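Local coordinates for thiaminase-I (Naegleria gruberi, PDB 4HCW), which is an alpha/beta protein of the thiaminase type, whose two-lobed architecture probably resembles that of periplasmic binding proteins, at residues Pro15-Trp20 and Gly299-Ala304; Cys119-Leu124 and Tyr259-Val264; Asn216-Gly221 and Cys236-Ile241; Tyr247-Ile252 and Ala320-Gln325; Ser156-Val161 and Val352-Leu357. All coordinates share one frame; numbering follows the deposited sequence.

Contact 1: residues Pro15-Trp20 and Gly299-Ala304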
# COMPACT_ATOMS: atom_id res chain seq x y z
N PRO A 15 1.49 -1.37 -11.20
CA PRO A 15 0.62 -2.32 -11.91
C PRO A 15 -0.36 -3.05 -11.01
O PRO A 15 -1.25 -3.74 -11.51
CB PRO A 15 1.62 -3.31 -12.49
CG PRO A 15 2.72 -3.34 -11.48
CD PRO A 15 2.80 -1.96 -10.88
N TYR A 16 -0.21 -2.91 -9.69
CA TYR A 16 -1.04 -3.66 -8.76
C TYR A 16 -2.29 -2.90 -8.31
O TYR A 16 -2.44 -2.57 -7.14
CB TYR A 16 -0.22 -4.13 -7.57
CG TYR A 16 0.92 -5.05 -7.96
CD1 TYR A 16 0.71 -6.42 -8.11
CD2 TYR A 16 2.19 -4.56 -8.19
CE1 TYR A 16 1.74 -7.26 -8.48
CE2 TYR A 16 3.23 -5.39 -8.56
CZ TYR A 16 2.99 -6.75 -8.70
OH TYR A 16 4.02 -7.58 -9.07
N LEU A 17 -3.16 -2.62 -9.27
CA LEU A 17 -4.45 -2.01 -9.01
C LEU A 17 -5.52 -3.09 -9.08
O LEU A 17 -5.29 -4.15 -9.68
CB LEU A 17 -4.73 -0.90 -10.04
CG LEU A 17 -3.81 0.32 -9.97
CD1 LEU A 17 -4.27 1.40 -10.93
CD2 LEU A 17 -3.74 0.86 -8.55
N PRO A 18 -6.70 -2.86 -8.47
CA PRO A 18 -7.74 -3.89 -8.45
C PRO A 18 -8.24 -4.27 -9.84
O PRO A 18 -7.98 -3.57 -10.82
CB PRO A 18 -8.87 -3.22 -7.65
CG PRO A 18 -8.61 -1.76 -7.76
CD PRO A 18 -7.12 -1.64 -7.75
N SER A 19 -8.96 -5.39 -9.92
CA SER A 19 -9.58 -5.82 -11.17
C SER A 19 -10.96 -6.40 -10.90
O SER A 19 -11.30 -6.72 -9.76
CB SER A 19 -8.70 -6.86 -11.87
OG SER A 19 -8.68 -8.08 -11.16
N TRP A 20 -11.76 -6.52 -11.95
CA TRP A 20 -13.10 -7.07 -11.83
C TRP A 20 -13.25 -8.35 -12.65
O TRP A 20 -12.46 -8.60 -13.56
CB TRP A 20 -14.15 -6.05 -12.27
CG TRP A 20 -14.23 -4.86 -11.37
CD1 TRP A 20 -15.05 -4.70 -10.28
CD2 TRP A 20 -13.47 -3.64 -11.47
NE1 TRP A 20 -14.84 -3.48 -9.70
CE2 TRP A 20 -13.88 -2.81 -10.41
CE3 TRP A 20 -12.49 -3.19 -12.35
CZ2 TRP A 20 -13.34 -1.54 -10.21
CZ3 TRP A 20 -11.95 -1.93 -12.16
CH2 TRP A 20 -12.38 -1.12 -11.09
N GLY A 299 -12.29 1.62 -7.71
CA GLY A 299 -11.55 0.46 -7.26
C GLY A 299 -11.14 0.56 -5.80
O GLY A 299 -10.35 -0.25 -5.31
N LEU A 300 -11.69 1.56 -5.11
CA LEU A 300 -11.38 1.83 -3.71
C LEU A 300 -9.88 2.01 -3.46
O LEU A 300 -9.37 1.67 -2.40
CB LEU A 300 -11.94 0.73 -2.80
CG LEU A 300 -13.46 0.70 -2.65
CD1 LEU A 300 -13.88 -0.36 -1.65
CD2 LEU A 300 -13.98 2.07 -2.24
N THR A 301 -9.18 2.54 -4.46
CA THR A 301 -7.77 2.84 -4.32
C THR A 301 -7.63 4.21 -3.67
O THR A 301 -8.36 5.14 -4.02
CB THR A 301 -7.06 2.83 -5.69
OG1 THR A 301 -7.27 1.57 -6.34
CG2 THR A 301 -5.56 3.06 -5.52
N LEU A 302 -6.71 4.34 -2.73
CA LEU A 302 -6.55 5.58 -1.98
C LEU A 302 -5.43 6.44 -2.54
O LEU A 302 -4.30 5.98 -2.68
CB LEU A 302 -6.28 5.28 -0.51
CG LEU A 302 -7.13 4.19 0.15
CD1 LEU A 302 -6.73 4.01 1.60
CD2 LEU A 302 -8.61 4.52 0.03
N PRO A 303 -5.74 7.70 -2.87
CA PRO A 303 -4.71 8.68 -3.22
C PRO A 303 -3.86 8.99 -1.99
O PRO A 303 -4.31 8.77 -0.87
CB PRO A 303 -5.52 9.91 -3.63
CG PRO A 303 -6.86 9.38 -4.00
CD PRO A 303 -7.10 8.23 -3.08
N ALA A 304 -2.65 9.49 -2.20
CA ALA A 304 -1.73 9.73 -1.10
C ALA A 304 -1.84 11.15 -0.54
O ALA A 304 -1.49 11.39 0.62
CB ALA A 304 -0.30 9.45 -1.54
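The indole of W20 and the pyrrolidine ring of P18 both close on G299. W20 makes a glancing approach with its six-membered ring, W20 CZ2 lying 4.0 Å from G299 CA. The P18 ring meets the 299-304 segment with two atoms. P18 CG is 3.4 Å from G299 O and 3.7 Å from G299 CA, so the ring rests on the main chain of G299. P18 CD is 3.5 Å from T301 OG1. The other branch of T301, CG2, is anti to its backbone N and meets L17, whose CD2 is 4.2 Å from T301 CG2; these two side chains cross at about a right angle. No hydrogen bond links the segments, so the join is van der Waals packing of carbon against carbon and carbon against oxygen. L300, with positive phi, is the C-prime residue of the Schellman motif that ends helix 290-298, and the chain then turns through T301 into the short, weakly bonded strand about 302-303. L17, P18 and W20 also pack on helix 29-34, and P18 touches C236. T301 and L17 share Y117 of strand 110-125 as a neighbour, while L302 pairs by backbone bonds with L118, joining this buried contact to the main sheet.

Contact 2: residues Cys119-Leu124 and Tyr259-Val264; sequences CSNFLL and YVYTDV
The S120 side chain, not its backbone, bonds across to the backbone of Y259: S120 OG, anti to its own backbone N (chi1 176°), donates to Y259 O at 2.9 Å. The oxygen receives it with the donor tilted 16° from the carbonyl plane. One residue away C119 and Y261 form an antiparallel hydrogen-bonded pair, each backbone N bonded to the other's O. The end-to-end directions of 119-121 and 259-261 are 139° apart, a clear departure from strict antiparallel. On the face that holds C119 and Y261, C119 CB and Y261 CB touch at 4.0 Å. On the face of S120 and V260, S120 CB meets V260 CG1 at 3.8 Å. N121 is the centre of an inverse gamma turn, and its amide comes back to the Y261 ring. There N121 ND2 lies at the ring edge, in plane, 3.8 Å from Y261 CE2, with amide and ring planes nearly perpendicular. Beyond the turn F122 and L123 pack on strand 248-250. Strand 260-267 continues its pairing with strand 110-125 through D263 and Q116, and bonds at T262 to S70 near strand 65-69. The pair lies within the mixed sheet, near the centre of the chain, with Y259 and Y261 touching Q167 of helix 158-169.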
# COMPACT_ATOMS: atom_id res chain seq x y z
N CYS A 119 -1.85 2.81 1.00
CA CYS A 119 -2.35 1.45 1.18
C CYS A 119 -2.09 0.93 2.59
O CYS A 119 -1.13 1.33 3.24
CB CYS A 119 -1.70 0.52 0.15
SG CYS A 119 -2.64 -0.97 -0.21
N SER A 120 -2.97 0.04 3.06
CA SER A 120 -2.84 -0.55 4.39
C SER A 120 -3.77 -1.75 4.55
O SER A 120 -4.73 -1.91 3.80
CB SER A 120 -3.14 0.49 5.47
OG SER A 120 -3.12 -0.10 6.76
N ASN A 121 -3.49 -2.58 5.55
CA ASN A 121 -4.37 -3.70 5.87
C ASN A 121 -5.47 -3.27 6.84
O ASN A 121 -5.34 -3.45 8.05
CB ASN A 121 -3.58 -4.87 6.46
CG ASN A 121 -2.72 -5.57 5.42
OD1 ASN A 121 -3.22 -6.34 4.60
ND2 ASN A 121 -1.42 -5.32 5.46
N PHE A 122 -6.54 -2.70 6.30
CA PHE A 122 -7.63 -2.17 7.12
C PHE A 122 -8.52 -3.28 7.67
O PHE A 122 -8.48 -4.41 7.19
CB PHE A 122 -8.47 -1.19 6.31
CG PHE A 122 -7.69 -0.05 5.74
CD1 PHE A 122 -7.40 1.06 6.51
CD2 PHE A 122 -7.27 -0.07 4.42
CE1 PHE A 122 -6.69 2.12 5.98
CE2 PHE A 122 -6.55 0.98 3.89
CZ PHE A 122 -6.26 2.08 4.67
N LEU A 123 -9.34 -2.93 8.66
CA LEU A 123 -10.31 -3.86 9.21
C LEU A 123 -11.71 -3.53 8.71
O LEU A 123 -12.30 -2.52 9.10
CB LEU A 123 -10.30 -3.82 10.74
CG LEU A 123 -11.30 -4.73 11.45
CD1 LEU A 123 -11.07 -6.19 11.07
CD2 LEU A 123 -11.21 -4.55 12.96
N LEU A 124 -12.24 -4.38 7.83
CA LEU A 124 -13.59 -4.19 7.32
C LEU A 124 -14.59 -4.92 8.22
O LEU A 124 -14.83 -6.11 8.06
CB LEU A 124 -13.71 -4.70 5.89
CG LEU A 124 -15.02 -4.37 5.18
CD1 LEU A 124 -15.18 -2.87 5.03
CD2 LEU A 124 -15.10 -5.07 3.83
N TYR A 259 0.35 0.36 10.64
CA TYR A 259 1.29 0.48 9.53
C TYR A 259 0.56 0.68 8.21
O TYR A 259 -0.48 0.06 7.96
CB TYR A 259 2.18 -0.76 9.44
CG TYR A 259 3.38 -0.73 10.37
CD1 TYR A 259 3.23 -0.93 11.73
CD2 TYR A 259 4.65 -0.50 9.87
CE1 TYR A 259 4.33 -0.90 12.58
CE2 TYR A 259 5.75 -0.47 10.70
CZ TYR A 259 5.58 -0.67 12.06
OH TYR A 259 6.68 -0.64 12.89
N VAL A 260 1.10 1.56 7.36
CA VAL A 260 0.55 1.77 6.03
C VAL A 260 1.63 1.65 4.96
O VAL A 260 2.82 1.78 5.25
CB VAL A 260 -0.12 3.16 5.89
CG1 VAL A 260 -1.18 3.36 6.97
CG2 VAL A 260 0.92 4.26 5.93
N TYR A 261 1.20 1.40 3.73
CA TYR A 261 2.11 1.37 2.59
C TYR A 261 1.83 2.58 1.70
O TYR A 261 0.69 2.99 1.54
CB TYR A 261 1.92 0.09 1.78
CG TYR A 261 2.10 -1.19 2.58
CD1 TYR A 261 3.36 -1.71 2.83
CD2 TYR A 261 1.00 -1.89 3.06
CE1 TYR A 261 3.53 -2.88 3.55
CE2 TYR A 261 1.15 -3.06 3.78
CZ TYR A 261 2.42 -3.55 4.02
OH TYR A 261 2.57 -4.71 4.74
N THR A 262 2.88 3.14 1.11
CA THR A 262 2.72 4.26 0.18
C THR A 262 3.48 4.02 -1.12
O THR A 262 4.67 3.73 -1.11
CB THR A 262 3.20 5.59 0.79
OG1 THR A 262 4.61 5.51 1.07
CG2 THR A 262 2.45 5.91 2.07
N ASP A 263 2.77 4.14 -2.24
CA ASP A 263 3.39 4.07 -3.55
C ASP A 263 3.84 5.46 -3.96
O ASP A 263 3.07 6.42 -3.86
CB ASP A 263 2.42 3.48 -4.58
CG ASP A 263 2.08 2.03 -4.29
OD1 ASP A 263 2.98 1.29 -3.84
OD2 ASP A 263 0.91 1.64 -4.50
N VAL A 264 5.07 5.57 -4.43
CA VAL A 264 5.67 6.87 -4.71
C VAL A 264 6.16 7.01 -6.14
O VAL A 264 6.91 6.17 -6.64
CB VAL A 264 6.83 7.17 -3.73
CG1 VAL A 264 7.58 8.41 -4.16
CG2 VAL A 264 6.31 7.31 -2.31

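Contact 3: residues Asn216-Gly221 and Cys236-Ile241; sequences NSVKQG and CEIKDI
V218 is the first residue of helix 211-219 in this segment to touch the 236-241 segment, and it does so with one methyl. V218 CG1, anti to the backbone N (chi1 173°), touches two isoleucines, 4.0 Å from I238 CG2 and 4.0 Å from I241 CD1. The valine meets I238 at about a right angle, whereas V218 and I241 slide past each other in opposite directions. The carbonyl of V218 is part of the same surface: V218 O lies 3.6 Å from I241 CD1, the methyl that also reaches K219 CA at 3.9 Å. K219 comes next, and its extended chain crosses E237 and I238 obliquely. K219 CG touches I238 CG2 at 4.1 Å, K219 CE lies 3.3 Å from E237 O, and K219 NZ ends 4.3 Å from E237 OE2. That last separation is beyond a salt bridge, so any attraction between the two charges is probably modest. At Q220 the chain leaves helical geometry, and G221, with positive phi, is the C-prime residue of a Schellman motif closing the helix, its N bonded to V218 O. Across the contact, I238 holds the N-cap position of helix 239-244, with CG1 placed between backbone N and carbonyl carbon (chi1 54°) and CG2 meeting the valine and lysine. I215 of helix 211-219 also touches E237 and I238, and Y247 packs beside V218. Here the C-terminal end of helix 211-219 packs on the 3-10 segment, N-cap and first turn of helix 239-244, an apolar join with opposite charges near each other, not bridged, at its side.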
# COMPACT_ATOMS: atom_id res chain seq x y z
N ASN A 216 -17.52 -13.41 -2.44
CA ASN A 216 -18.68 -14.16 -2.92
C ASN A 216 -19.75 -14.32 -1.83
O ASN A 216 -20.94 -14.23 -2.11
CB ASN A 216 -18.26 -15.53 -3.44
CG ASN A 216 -17.45 -15.44 -4.72
OD1 ASN A 216 -16.97 -14.37 -5.09
ND2 ASN A 216 -17.29 -16.57 -5.40
N SER A 217 -19.30 -14.57 -0.61
CA SER A 217 -20.21 -14.76 0.52
C SER A 217 -20.94 -13.47 0.88
O SER A 217 -22.14 -13.48 1.17
CB SER A 217 -19.45 -15.30 1.73
OG SER A 217 -18.44 -14.40 2.15
N VAL A 218 -20.21 -12.35 0.87
CA VAL A 218 -20.80 -11.05 1.17
C VAL A 218 -21.83 -10.67 0.11
O VAL A 218 -22.90 -10.15 0.43
CB VAL A 218 -19.72 -9.95 1.27
CG1 VAL A 218 -20.36 -8.58 1.41
CG2 VAL A 218 -18.79 -10.23 2.44
N LYS A 219 -21.50 -10.94 -1.15
CA LYS A 219 -22.42 -10.69 -2.26
C LYS A 219 -23.71 -11.50 -2.11
O LYS A 219 -24.80 -10.99 -2.36
CB LYS A 219 -21.76 -11.02 -3.60
CG LYS A 219 -20.76 -9.99 -4.09
CD LYS A 219 -20.24 -10.38 -5.47
CE LYS A 219 -19.36 -9.30 -6.07
NZ LYS A 219 -18.89 -9.66 -7.44
N GLN A 220 -23.56 -12.75 -1.70
CA GLN A 220 -24.70 -13.66 -1.59
C GLN A 220 -25.50 -13.46 -0.30
O GLN A 220 -26.41 -14.23 -0.00
CB GLN A 220 -24.24 -15.12 -1.73
CG GLN A 220 -23.69 -15.46 -3.10
N GLY A 221 -25.14 -12.43 0.46
CA GLY A 221 -25.89 -12.07 1.65
C GLY A 221 -25.59 -12.92 2.88
O GLY A 221 -26.18 -12.71 3.94
N CYS A 236 -13.18 -3.54 -3.42
CA CYS A 236 -13.84 -2.81 -4.49
C CYS A 236 -15.06 -3.54 -5.06
O CYS A 236 -16.00 -2.91 -5.54
CB CYS A 236 -12.86 -2.47 -5.61
SG CYS A 236 -12.35 -3.88 -6.62
N GLU A 237 -15.03 -4.87 -5.01
CA GLU A 237 -16.10 -5.67 -5.59
C GLU A 237 -17.35 -5.71 -4.71
O GLU A 237 -18.35 -6.33 -5.07
CB GLU A 237 -15.61 -7.09 -5.89
CG GLU A 237 -15.50 -7.39 -7.38
CD GLU A 237 -14.58 -8.55 -7.67
OE1 GLU A 237 -13.66 -8.81 -6.86
OE2 GLU A 237 -14.76 -9.20 -8.72
N ILE A 238 -17.29 -5.04 -3.56
CA ILE A 238 -18.44 -4.94 -2.67
C ILE A 238 -18.58 -3.52 -2.11
O ILE A 238 -19.09 -3.33 -1.01
CB ILE A 238 -18.35 -5.93 -1.49
CG1 ILE A 238 -17.02 -5.75 -0.74
CG2 ILE A 238 -18.50 -7.36 -1.97
CD1 ILE A 238 -16.91 -6.60 0.50
N LYS A 239 -18.12 -2.53 -2.87
CA LYS A 239 -18.14 -1.15 -2.41
C LYS A 239 -19.56 -0.61 -2.27
O LYS A 239 -19.80 0.37 -1.57
CB LYS A 239 -17.32 -0.25 -3.34
CG LYS A 239 -18.13 0.50 -4.38
CD LYS A 239 -17.26 1.48 -5.16
CE LYS A 239 -18.11 2.44 -5.98
NZ LYS A 239 -19.02 1.72 -6.91
N ASP A 240 -20.51 -1.28 -2.93
CA ASP A 240 -21.92 -0.90 -2.84
C ASP A 240 -22.52 -1.41 -1.54
O ASP A 240 -23.22 -0.68 -0.84
CB ASP A 240 -22.69 -1.46 -4.03
CG ASP A 240 -22.20 -0.92 -5.36
OD1 ASP A 240 -21.87 0.28 -5.43
OD2 ASP A 240 -22.14 -1.70 -6.33
N ILE A 241 -22.24 -2.67 -1.22
CA ILE A 241 -22.73 -3.29 0.01
C ILE A 241 -22.12 -2.62 1.24
O ILE A 241 -22.77 -2.48 2.28
CB ILE A 241 -22.42 -4.80 0.02
CG1 ILE A 241 -23.00 -5.46 -1.23
CG2 ILE A 241 -22.98 -5.45 1.28
CD1 ILE A 241 -22.80 -6.96 -1.29

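Contact 4: residues Tyr247-Ile252 and Ala320-Gln325; sequences YNVQLI and AQLSQQ
V249 lies opposite Q321, and L251 opposite Q325, where strand 248-250 and helix 320-325 run in nearly the same direction, axes 8.0 Å apart and crossing at -28°. Two glutamines one helical turn apart reach across to the strand's backbone. Q321, extended beyond CG, accepts V249 N on OE1 at 2.9 Å; the bond is nearly straight (167°) and the donor lies in the carbonyl plane. Q325 is bent at chi2 (81°), and its OE1 accepts L251 N in a weaker bond of 3.3 Å, while its NE2 turns back in a weak bond to Q321 O. Its aliphatic part serves too: Q325 CG lies 3.5 Å from L251 CB, the two side chains sliding past each other in opposite directions. Beside the glutamines is an apolar touch, V249 CG2 to L322 CD2 at 3.7 Å, with the side chains at about a right angle. K329 bonds Q325 OE1 and also L251 O, so the lysine ties helix 317-328 to the strand end. V249 and L251 also pack on F122. The strand pairs with strand 110-125 through N248 with S125 and Q250 with L123, so helix 317-328 packs on strand 248-250, itself paired with strand 110-125.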
# COMPACT_ATOMS: atom_id res chain seq x y z
N TYR A 247 -20.91 -0.83 6.36
CA TYR A 247 -19.72 -1.51 6.86
C TYR A 247 -18.72 -0.48 7.37
O TYR A 247 -18.60 0.61 6.80
CB TYR A 247 -19.07 -2.35 5.75
CG TYR A 247 -19.64 -3.75 5.60
CD1 TYR A 247 -20.92 -3.96 5.11
CD2 TYR A 247 -18.88 -4.86 5.94
CE1 TYR A 247 -21.43 -5.23 4.97
CE2 TYR A 247 -19.38 -6.14 5.81
CZ TYR A 247 -20.66 -6.32 5.32
OH TYR A 247 -21.16 -7.60 5.18
N ASN A 248 -18.01 -0.82 8.44
CA ASN A 248 -17.01 0.09 9.00
C ASN A 248 -15.58 -0.33 8.67
O ASN A 248 -15.26 -1.51 8.62
CB ASN A 248 -17.19 0.23 10.51
CG ASN A 248 -18.22 1.28 10.88
OD1 ASN A 248 -17.88 2.43 11.15
ND2 ASN A 248 -19.49 0.89 10.90
N VAL A 249 -14.73 0.67 8.44
CA VAL A 249 -13.34 0.42 8.11
C VAL A 249 -12.43 1.33 8.95
O VAL A 249 -12.69 2.53 9.07
CB VAL A 249 -13.07 0.62 6.60
CG1 VAL A 249 -13.62 1.96 6.12
CG2 VAL A 249 -11.60 0.50 6.29
N GLN A 250 -11.39 0.76 9.53
CA GLN A 250 -10.51 1.51 10.42
C GLN A 250 -9.04 1.13 10.28
O GLN A 250 -8.71 0.08 9.71
CB GLN A 250 -10.94 1.32 11.88
CG GLN A 250 -10.90 -0.13 12.34
CD GLN A 250 -11.07 -0.27 13.84
OE1 GLN A 250 -11.70 -1.22 14.32
NE2 GLN A 250 -10.50 0.66 14.59
N LEU A 251 -8.17 1.98 10.80
CA LEU A 251 -6.74 1.70 10.86
C LEU A 251 -6.43 0.86 12.09
O LEU A 251 -6.55 1.34 13.22
CB LEU A 251 -5.94 2.99 10.93
CG LEU A 251 -5.47 3.62 9.63
CD1 LEU A 251 -4.69 4.90 9.92
CD2 LEU A 251 -4.61 2.64 8.84
N ILE A 252 -6.03 -0.39 11.87
CA ILE A 252 -5.62 -1.24 12.98
C ILE A 252 -4.20 -1.76 12.77
O ILE A 252 -3.88 -2.32 11.72
CB ILE A 252 -6.57 -2.44 13.16
CG1 ILE A 252 -6.88 -3.08 11.81
CG2 ILE A 252 -7.86 -1.99 13.84
CD1 ILE A 252 -7.08 -4.57 11.89
N ALA A 320 -14.59 8.62 3.52
CA ALA A 320 -14.80 9.57 4.60
C ALA A 320 -14.20 9.08 5.91
O ALA A 320 -13.54 9.83 6.63
CB ALA A 320 -16.28 9.87 4.77
N GLN A 321 -14.43 7.80 6.21
CA GLN A 321 -13.92 7.20 7.44
C GLN A 321 -12.40 7.16 7.47
O GLN A 321 -11.78 7.40 8.50
CB GLN A 321 -14.48 5.79 7.62
CG GLN A 321 -15.99 5.72 7.73
CD GLN A 321 -16.50 4.31 7.96
OE1 GLN A 321 -15.71 3.39 8.18
NE2 GLN A 321 -17.81 4.13 7.90
N LEU A 322 -11.80 6.87 6.32
CA LEU A 322 -10.35 6.78 6.21
C LEU A 322 -9.69 8.15 6.35
O LEU A 322 -8.57 8.26 6.84
CB LEU A 322 -9.94 6.12 4.90
CG LEU A 322 -10.46 4.69 4.71
CD1 LEU A 322 -9.94 4.09 3.42
CD2 LEU A 322 -10.08 3.82 5.90
N SER A 323 -10.39 9.18 5.90
CA SER A 323 -9.90 10.55 6.03
C SER A 323 -9.85 10.95 7.50
O SER A 323 -8.88 11.56 7.95
CB SER A 323 -10.80 11.52 5.25
OG SER A 323 -10.31 12.85 5.34
N GLN A 324 -10.90 10.60 8.24
CA GLN A 324 -10.95 10.85 9.67
C GLN A 324 -9.90 10.01 10.38
O GLN A 324 -9.30 10.44 11.36
CB GLN A 324 -12.35 10.54 10.21
CG GLN A 324 -12.51 10.73 11.71
CD GLN A 324 -12.21 9.46 12.50
OE1 GLN A 324 -12.11 8.37 11.94
NE2 GLN A 324 -12.07 9.60 13.81
N GLN A 325 -9.69 8.80 9.88
CA GLN A 325 -8.75 7.86 10.47
C GLN A 325 -7.32 8.35 10.34
O GLN A 325 -6.55 8.33 11.30
CB GLN A 325 -8.90 6.48 9.81
CG GLN A 325 -8.61 5.32 10.74
CD GLN A 325 -9.79 4.97 11.62
OE1 GLN A 325 -9.65 4.25 12.61
NE2 GLN A 325 -10.96 5.48 11.27

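Contact 5: residues Ser156-Val161 and Val352-Leu357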
# COMPACT_ATOMS: atom_id res chain seq x y z
N SER A 156 -0.19 -17.25 4.14
CA SER A 156 1.20 -16.97 4.49
C SER A 156 1.99 -16.40 3.31
O SER A 156 3.01 -16.96 2.91
CB SER A 156 1.89 -18.22 5.04
OG SER A 156 1.30 -18.63 6.26
N SER A 157 1.51 -15.29 2.77
CA SER A 157 2.21 -14.61 1.68
C SER A 157 3.54 -14.08 2.17
O SER A 157 3.63 -13.54 3.28
CB SER A 157 1.35 -13.47 1.13
OG SER A 157 0.11 -13.95 0.65
N SER A 158 4.57 -14.23 1.35
CA SER A 158 5.93 -13.83 1.71
C SER A 158 6.00 -12.38 2.18
O SER A 158 6.64 -12.07 3.18
CB SER A 158 6.88 -14.04 0.53
OG SER A 158 6.86 -15.39 0.08
N PHE A 159 5.33 -11.50 1.44
CA PHE A 159 5.34 -10.08 1.74
C PHE A 159 4.59 -9.77 3.03
O PHE A 159 4.89 -8.79 3.72
CB PHE A 159 4.73 -9.30 0.57
CG PHE A 159 5.00 -7.83 0.61
CD1 PHE A 159 6.23 -7.33 0.20
CD2 PHE A 159 4.03 -6.94 1.05
CE1 PHE A 159 6.48 -5.97 0.23
CE2 PHE A 159 4.28 -5.58 1.08
CZ PHE A 159 5.51 -5.09 0.67
N THR A 160 3.61 -10.61 3.36
CA THR A 160 2.81 -10.41 4.57
C THR A 160 3.47 -11.05 5.78
O THR A 160 3.47 -10.47 6.87
CB THR A 160 1.39 -10.98 4.39
OG1 THR A 160 0.79 -10.42 3.21
CG2 THR A 160 0.52 -10.65 5.60
N VAL A 161 4.04 -12.24 5.59
CA VAL A 161 4.78 -12.92 6.65
C VAL A 161 5.95 -12.06 7.10
O VAL A 161 6.18 -11.88 8.30
CB VAL A 161 5.30 -14.29 6.17
CG1 VAL A 161 6.30 -14.86 7.17
CG2 VAL A 161 4.15 -15.25 5.95
N VAL A 352 12.26 -18.38 6.09
CA VAL A 352 12.81 -18.77 7.38
C VAL A 352 11.73 -18.76 8.46
O VAL A 352 11.66 -19.67 9.29
CB VAL A 352 13.97 -17.84 7.80
CG1 VAL A 352 14.42 -18.13 9.22
CG2 VAL A 352 15.13 -17.96 6.83
N LEU A 353 10.89 -17.73 8.42
CA LEU A 353 9.87 -17.53 9.45
C LEU A 353 8.73 -18.54 9.41
O LEU A 353 8.25 -18.97 10.45
CB LEU A 353 9.31 -16.11 9.35
CG LEU A 353 10.28 -14.96 9.65
CD1 LEU A 353 9.67 -13.63 9.26
CD2 LEU A 353 10.67 -14.96 11.12
N ARG A 354 8.31 -18.92 8.20
CA ARG A 354 7.14 -19.78 8.02
C ARG A 354 7.05 -21.06 8.86
O ARG A 354 5.99 -21.35 9.42
CB ARG A 354 6.88 -20.08 6.53
CG ARG A 354 6.04 -19.03 5.83
CD ARG A 354 5.38 -19.58 4.58
NE ARG A 354 6.33 -19.72 3.48
CZ ARG A 354 6.52 -18.81 2.53
NH1 ARG A 354 5.82 -17.68 2.55
NH2 ARG A 354 7.40 -19.02 1.56
N PRO A 355 8.15 -21.84 8.96
CA PRO A 355 8.07 -23.04 9.80
C PRO A 355 7.77 -22.73 11.26
O PRO A 355 7.21 -23.57 11.97
CB PRO A 355 9.47 -23.65 9.67
CG PRO A 355 9.96 -23.18 8.35
CD PRO A 355 9.42 -21.79 8.21
N PHE A 356 8.13 -21.53 11.71
CA PHE A 356 7.90 -21.12 13.09
C PHE A 356 6.55 -20.43 13.27
O PHE A 356 6.32 -19.76 14.27
CB PHE A 356 9.03 -20.19 13.56
CG PHE A 356 10.39 -20.80 13.48
CD1 PHE A 356 10.91 -21.52 14.55
CD2 PHE A 356 11.16 -20.67 12.33
CE1 PHE A 356 12.17 -22.09 14.47
CE2 PHE A 356 12.41 -21.24 12.25
CZ PHE A 356 12.92 -21.95 13.32
N LEU A 357 5.66 -20.62 12.30
CA LEU A 357 4.35 -19.99 12.35
C LEU A 357 3.24 -21.04 12.25
O LEU A 357 3.20 -21.99 13.04
CB LEU A 357 4.20 -18.97 11.22
CG LEU A 357 5.29 -17.90 11.14
CD1 LEU A 357 5.05 -16.97 9.97
CD2 LEU A 357 5.38 -17.12 12.44
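V161 and R354 have the nearest CA atoms across the segments, 7.4 Å apart, where the start of helix 158-169 faces the chain's last turns. On one side S156, with positive phi, is the C-prime residue of the Schellman motif that ends helix 151-155, and S157 takes the N-cap position of the next helix. On the other, the chain carries helical residues 352-353 and a 3-10 segment at 354-355, with F356 N bonded to L353 O and L357 N to R354 O. R354 is the polar link. Its chain bends at chi3, with NE set at -75°, and R354 NH1 reaches S156 O at 2.9 Å; the angle of 124° marks this as a weak hydrogen bond. S158 OG lies near the guanidinium plane, at the edge and 3.5 Å from R354 NH1. Lower on the arginine, R354 CD packs on S156 CB at 3.8 Å. The apolar half is carried by V161, whose CG1 touches two leucines: L353 CB at 3.9 Å and L357 CD1 at 3.7 Å. The valine and L353 slide past each other in opposite directions. Helix 193-203 adds Y199, which touches V161 and L357, and T196, which touches L357 and bonds F356 O. The join is that of a C-terminal tail docked at a turn between two helices, with an arginine reaching a carbonyl at the helix junction and aliphatic residues packed beside it.

Contact 2 lies nearest the centre of the chain but is partly buried, and it is the one made by paired strands; contact 1 is buried and rests on packing alone. Contacts 1, 2 and 4 all reach the mixed sheet through strand 110-125 and its neighbours, and F122 of contact 2 touches L302 of contact 1. Contact 4 trades strand pairing for glutamine-to-backbone bonds. Contacts 3 and 5 lie farther out and join helix ends, each by apolar side chains with a long-chain cation at the side. C236 links contact 3 to contact 1, Y247 links it to contact 4, and F159 carries contact 5 to Y261 of contact 2.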